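Local coordinates for 14 kDa fatty acid-binding protein (PDB 1VYF), which binds long-chain fatty acids such as oleic and arachidonic acid inside a beta-barrel and may transport them in the parasite Schistosoma mansoni, at residues T115-V120 / I128-R133; E91-Q96 / V108-G113. One frame throughout, in Å; residues are numbered along the deposited sequence. Where two conformers were deposited one is given.

Contact 1 (T115-V120 / I128-R133); sequences TMKTTV and IRNYKR. With OLA (oleic acid), chain B.
Met116 and Tyr131 face each other across two antiparallel strands, both side chains pointing into the barrel. The Met116 chain runs extended to SD and bends there (chi3 86°), which lays CE over one face of the Tyr131 ring, offset toward the rim, 4.2 Å from the ring centroid: a CH-pi contact. Thr118, the next inward residue on its strand, meets the same ring obliquely, OG1 lying 3.6 Å from Tyr131 CE1. The phenol thus held reaches the head of the bound oleic acid: Tyr131 OH gives a very short hydrogen bond of 2.5 Å to OLA O2. OLA O2 takes a second bond, 2.7 Å and almost straight (175°), from Arg129 NE, in the guanidinium plane. The Arg129 chain gets there by turning at chi3 (68°). Thr118 CG2 packs 3.8 Å from OLA C1, and Phe18 makes a cation-pi contact with Arg129. Behind the site, paired backbone bonds fix the register: Met116 and Tyr131 exchange two, Thr118 and Arg129 two more, Tyr131 N to Met116 O being 2.8 Å. On the outer face, Asn130 OD1 lies 3.7 Å from Lys117 CG, whose other side-chain neighbour is Ile128 CG2, while Asn130 ND2 bonds Glu14. The pair is part of the hairpin of strands 115-122 and 125-133, which supplies two of the polar groups that grip the carboxylate. Strand 8-16 flanks it beyond 125-133 and strand 104-112 beyond 115-122; beyond strand 8-16, Phe44 and Val42 of strand 41-47 touch Met116 and Tyr131, respectively.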
# COMPACT_ATOMS: atom_id res chain seq x y z
N THR A 115 -7.09 -2.23 -13.41
CA THR A 115 -7.12 -1.43 -12.18
C THR A 115 -6.74 -2.20 -10.92
O THR A 115 -7.28 -3.24 -10.66
CB THR A 115 -8.56 -0.87 -11.98
OG1 THR A 115 -8.94 -0.09 -13.15
CG2 THR A 115 -8.65 0.15 -10.85
N MET A 116 -5.83 -1.63 -10.12
CA MET A 116 -5.66 -2.07 -8.76
C MET A 116 -6.24 -0.98 -7.89
O MET A 116 -5.80 0.18 -7.96
CB MET A 116 -4.18 -2.30 -8.41
CG MET A 116 -4.00 -2.66 -6.93
SD MET A 116 -2.36 -3.10 -6.53
CE MET A 116 -1.70 -1.49 -6.24
N LYS A 117 -7.26 -1.35 -7.14
CA LYS A 117 -7.93 -0.45 -6.23
C LYS A 117 -7.32 -0.66 -4.88
O LYS A 117 -7.32 -1.77 -4.38
CB LYS A 117 -9.42 -0.73 -6.17
CG LYS A 117 -10.14 0.17 -5.15
CD LYS A 117 -11.65 0.07 -5.17
CE LYS A 117 -12.16 -1.32 -4.94
NZ LYS A 117 -13.64 -1.36 -5.09
N THR A 118 -6.84 0.40 -4.26
CA THR A 118 -6.24 0.30 -2.91
C THR A 118 -7.14 1.05 -1.92
O THR A 118 -7.27 2.27 -2.03
CB THR A 118 -4.84 0.90 -2.96
OG1 THR A 118 -4.02 0.12 -3.84
CG2 THR A 118 -4.12 0.86 -1.60
N THR A 119 -7.78 0.34 -0.99
CA THR A 119 -8.65 1.00 -0.00
C THR A 119 -7.87 1.12 1.29
O THR A 119 -7.34 0.12 1.76
CB THR A 119 -9.93 0.21 0.16
OG1 THR A 119 -10.63 0.16 -1.09
CG2 THR A 119 -10.89 0.88 1.09
N VAL A 120 -7.81 2.31 1.86
CA VAL A 120 -7.02 2.54 3.08
C VAL A 120 -7.96 3.01 4.19
O VAL A 120 -8.61 4.03 4.05
CB VAL A 120 -5.94 3.59 2.85
CG1 VAL A 120 -5.07 3.82 4.12
CG2 VAL A 120 -5.09 3.21 1.64
N ILE A 128 -9.69 5.89 -1.01
CA ILE A 128 -9.55 4.94 -2.12
C ILE A 128 -8.57 5.51 -3.14
O ILE A 128 -8.71 6.65 -3.57
CB ILE A 128 -10.94 4.66 -2.80
CG1 ILE A 128 -11.93 4.08 -1.81
CG2 ILE A 128 -10.80 3.76 -4.06
CD1 ILE A 128 -13.32 3.91 -2.36
N ARG A 129 -7.58 4.71 -3.52
CA ARG A 129 -6.58 5.08 -4.50
C ARG A 129 -6.51 4.04 -5.61
O ARG A 129 -6.27 2.86 -5.36
CB ARG A 129 -5.22 5.21 -3.83
CG ARG A 129 -5.17 6.40 -2.89
CD ARG A 129 -4.16 6.24 -1.79
NE ARG A 129 -2.77 6.26 -2.23
CZ ARG A 129 -2.13 7.35 -2.66
NH1 ARG A 129 -0.87 7.25 -3.00
NH2 ARG A 129 -2.74 8.54 -2.71
N ASN A 130 -6.76 4.50 -6.83
CA ASN A 130 -6.77 3.63 -8.01
C ASN A 130 -5.43 3.72 -8.73
O ASN A 130 -4.90 4.81 -8.97
CB ASN A 130 -7.89 4.06 -8.99
CG ASN A 130 -9.26 3.56 -8.56
OD1 ASN A 130 -9.39 2.54 -7.85
ND2 ASN A 130 -10.28 4.31 -8.93
N TYR A 131 -4.89 2.56 -9.09
CA TYR A 131 -3.66 2.45 -9.87
C TYR A 131 -4.00 1.78 -11.20
O TYR A 131 -4.84 0.90 -11.24
CB TYR A 131 -2.65 1.54 -9.14
CG TYR A 131 -2.06 2.12 -7.89
CD1 TYR A 131 -2.83 2.24 -6.71
CD2 TYR A 131 -0.72 2.57 -7.87
CE1 TYR A 131 -2.27 2.74 -5.54
CE2 TYR A 131 -0.16 3.11 -6.70
CZ TYR A 131 -0.93 3.20 -5.55
OH TYR A 131 -0.33 3.72 -4.44
N LYS A 132 -3.37 2.24 -12.28
CA LYS A 132 -3.47 1.62 -13.60
C LYS A 132 -2.26 0.78 -13.84
O LYS A 132 -1.13 1.13 -13.49
CB LYS A 132 -3.59 2.69 -14.70
CG LYS A 132 -4.72 3.67 -14.46
CD LYS A 132 -5.13 4.46 -15.73
CE LYS A 132 -4.15 5.55 -16.09
NZ LYS A 132 -3.85 5.59 -17.58
N ARG A 133 -2.48 -0.35 -14.50
CA ARG A 133 -1.40 -1.28 -14.84
C ARG A 133 -0.58 -0.63 -15.98
O ARG A 133 -1.14 -0.14 -16.94
CB ARG A 133 -2.02 -2.61 -15.30
CG ARG A 133 -1.04 -3.66 -15.77
CD ARG A 133 -1.73 -4.82 -16.48
NE ARG A 133 -2.75 -5.49 -15.66
CZ ARG A 133 -2.49 -6.44 -14.76
NH1 ARG A 133 -1.24 -6.80 -14.48
NH2 ARG A 133 -3.49 -7.01 -14.08
C1 OLA B . -1.12 3.16 -1.26
O1 OLA B . -0.51 2.14 -1.57
O2 OLA B . -1.53 3.91 -2.26
C2 OLA B . -1.50 3.58 0.16
C3 OLA B . -0.57 3.21 1.33
C4 OLA B . -0.26 4.41 2.27
C5 OLA B . -0.68 4.28 3.74
C6 OLA B . -0.83 5.63 4.45
C7 OLA B . 0.45 6.21 5.04
C8 OLA B . 1.22 7.08 4.06
C9 OLA B . 1.45 8.48 4.59
C10 OLA B . 2.01 9.46 3.86
C11 OLA B . 2.46 9.29 2.43
C12 OLA B . 3.83 9.92 2.17
C13 OLA B . 4.17 10.05 0.68
C14 OLA B . 4.49 8.73 -0.03
C15 OLA B . 3.27 8.11 -0.73
C16 OLA B . 3.48 6.62 -1.02
C17 OLA B . 2.39 5.74 -0.41
C18 OLA B . 1.26 5.56 -1.39

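Contact 2 (E91-Q96 / V108-G113); sequences ESKLTQ and VREVDG
Val108 and Thr95 sit side by side on the outer face of an antiparallel beta hairpin, strands 93-99 and 104-112 of the fatty-acid-binding protein barrel. One methyl, Val108 CG2, lies 3.9 Å from both Thr95 OG1 and Thr95 CG2; the other, CG1, touches Lys93 CE at 3.5 Å. The Thr95 hydroxyl is itself bonded to Asn89. Arg109 turns to the interior, forming a hydrogen-bonded pair with Leu94: its N donates to Leu94 O and its O accepts from Leu94 N. The aliphatic part of its side chain runs past Leu94 CD1, which lies 3.8 Å from Arg109 CB, while Phe6 and Met53 also touch this arginine. Farther out, the extended Arg109 chain ends in a guanidinium whose NH2 donates to the carboxylate of bound oleic acid, making this residue part of the ligand site. Gln96 positions the arginine from the second shell: Arg109 NH1 donates to Gln96 OE1 at 2.9 Å, in the guanidinium plane, with amide and guanidinium planes 45° apart, and a water links the same OE1 to Arg109 NH2. Glu110 returns to the outer face and is modelled in two conformers; in the one described, OE1 approaches Lys93 CD, the salt bridge to Lys93 NZ is long at 4.0 Å, and the water between the two charges is held by weak bonds, so the link is doubtful. Val111 N closes the backbone pairing just before strand 93-99 begins, donating to Ser92 O at 2.9 Å with an N-H...O angle of 166°.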
# COMPACT_ATOMS: atom_id res chain seq x y z
N GLU A 91 -6.81 -14.89 -5.03
CA GLU A 91 -5.72 -14.70 -5.98
C GLU A 91 -5.63 -13.25 -6.55
O GLU A 91 -4.67 -12.89 -7.23
CB GLU A 91 -5.82 -15.72 -7.13
CG GLU A 91 -5.63 -17.16 -6.65
CD GLU A 91 -4.20 -17.43 -6.20
OE1 GLU A 91 -4.00 -17.86 -5.04
OE2 GLU A 91 -3.28 -17.19 -7.02
N SER A 92 -6.62 -12.44 -6.23
CA SER A 92 -6.73 -11.08 -6.78
C SER A 92 -6.91 -10.02 -5.67
O SER A 92 -7.09 -8.85 -5.95
CB SER A 92 -7.89 -11.05 -7.78
OG SER A 92 -9.11 -11.22 -7.10
N LYS A 93 -6.83 -10.41 -4.40
CA LYS A 93 -7.02 -9.48 -3.31
C LYS A 93 -6.15 -9.81 -2.10
O LYS A 93 -6.13 -10.95 -1.64
CB LYS A 93 -8.49 -9.47 -2.91
CG LYS A 93 -8.90 -8.43 -1.92
CD LYS A 93 -10.43 -8.50 -1.80
CE LYS A 93 -10.97 -7.68 -0.71
NZ LYS A 93 -12.40 -7.98 -0.57
N LEU A 94 -5.45 -8.81 -1.57
CA LEU A 94 -4.72 -8.97 -0.31
C LEU A 94 -4.99 -7.82 0.61
O LEU A 94 -5.32 -6.70 0.16
CB LEU A 94 -3.22 -9.15 -0.53
CG LEU A 94 -2.52 -8.23 -1.47
CD1 LEU A 94 -2.25 -6.93 -0.76
CD2 LEU A 94 -1.21 -8.85 -2.05
N THR A 95 -4.85 -8.08 1.90
CA THR A 95 -5.12 -7.09 2.92
C THR A 95 -3.89 -6.91 3.84
O THR A 95 -3.43 -7.88 4.44
CB THR A 95 -6.34 -7.53 3.73
OG1 THR A 95 -7.50 -7.70 2.89
CG2 THR A 95 -6.73 -6.49 4.73
N GLN A 96 -3.38 -5.68 3.95
CA GLN A 96 -2.23 -5.36 4.78
C GLN A 96 -2.68 -4.57 5.99
O GLN A 96 -3.36 -3.55 5.88
CB GLN A 96 -1.20 -4.55 3.99
CG GLN A 96 0.02 -4.14 4.80
CD GLN A 96 1.03 -3.42 4.00
OE1 GLN A 96 0.76 -3.01 2.87
NE2 GLN A 96 2.24 -3.27 4.57
N VAL A 108 -6.36 -2.62 1.75
CA VAL A 108 -6.84 -3.68 0.90
C VAL A 108 -6.42 -3.28 -0.54
O VAL A 108 -6.55 -2.13 -0.93
CB VAL A 108 -8.38 -3.86 1.05
CG1 VAL A 108 -8.90 -4.97 0.20
CG2 VAL A 108 -8.78 -4.06 2.50
N ARG A 109 -5.85 -4.24 -1.27
CA ARG A 109 -5.47 -4.08 -2.66
C ARG A 109 -6.16 -5.16 -3.46
O ARG A 109 -6.02 -6.36 -3.18
CB ARG A 109 -3.97 -4.23 -2.82
CG ARG A 109 -3.16 -3.21 -2.02
CD ARG A 109 -1.70 -3.22 -2.30
NE ARG A 109 -1.03 -2.04 -1.80
CZ ARG A 109 -0.52 -1.89 -0.58
NH1 ARG A 109 -0.59 -2.85 0.31
NH2 ARG A 109 0.07 -0.75 -0.28
N GLU A 110 -6.93 -4.75 -4.44
CA GLU A 110 -7.68 -5.69 -5.22
C GLU A 110 -7.48 -5.39 -6.69
O GLU A 110 -7.64 -4.26 -7.07
CB GLU A 110 -9.16 -5.58 -4.85
CG GLU A 110 -10.09 -6.47 -5.67
CD GLU A 110 -11.40 -6.79 -4.98
OE1 GLU A 110 -11.78 -6.09 -4.02
OE2 GLU A 110 -12.05 -7.78 -5.39
N VAL A 111 -7.18 -6.40 -7.49
CA VAL A 111 -6.89 -6.23 -8.92
C VAL A 111 -8.10 -6.66 -9.69
O VAL A 111 -8.65 -7.74 -9.47
CB VAL A 111 -5.68 -7.05 -9.39
CG1 VAL A 111 -5.54 -7.03 -10.90
CG2 VAL A 111 -4.41 -6.51 -8.74
N ASP A 112 -8.55 -5.77 -10.58
CA ASP A 112 -9.65 -6.05 -11.50
C ASP A 112 -9.26 -5.57 -12.87
O ASP A 112 -9.36 -4.38 -13.18
CB ASP A 112 -10.92 -5.34 -11.07
CG ASP A 112 -12.11 -5.65 -12.00
OD1 ASP A 112 -13.18 -5.00 -11.88
OD2 ASP A 112 -12.07 -6.52 -12.87
N GLY A 113 -8.76 -6.49 -13.68
CA GLY A 113 -8.32 -6.13 -15.02
C GLY A 113 -7.12 -5.20 -14.98
O GLY A 113 -6.05 -5.59 -14.49
O HOH W 1 -13.28 -4.82 -1.35
O HOH W 2 1.78 0.03 2.10

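Overall arrangement
Contact 2 closes before contact 1 opens along the chain, and their centres lie about 9 Å apart. Each belongs to a hairpin, strands 93-99 and 104-112 for contact 2, strands 115-122 and 125-133 for contact 1, and the two hairpins are neighbours in one antiparallel sheet that curls into the barrel. Strands 104-112 and 115-122 join them: the backbone pairs Thr119 N with Val108 O and Lys117 N with Glu110 O are probable hydrogen bonds, and Thr118 OG1 packs against Arg109 CG. Side by side, the hairpins bring Arg109, Arg129 and Tyr131 to a single fatty-acid carboxylate, Arg109 serving O1 and the other two O2.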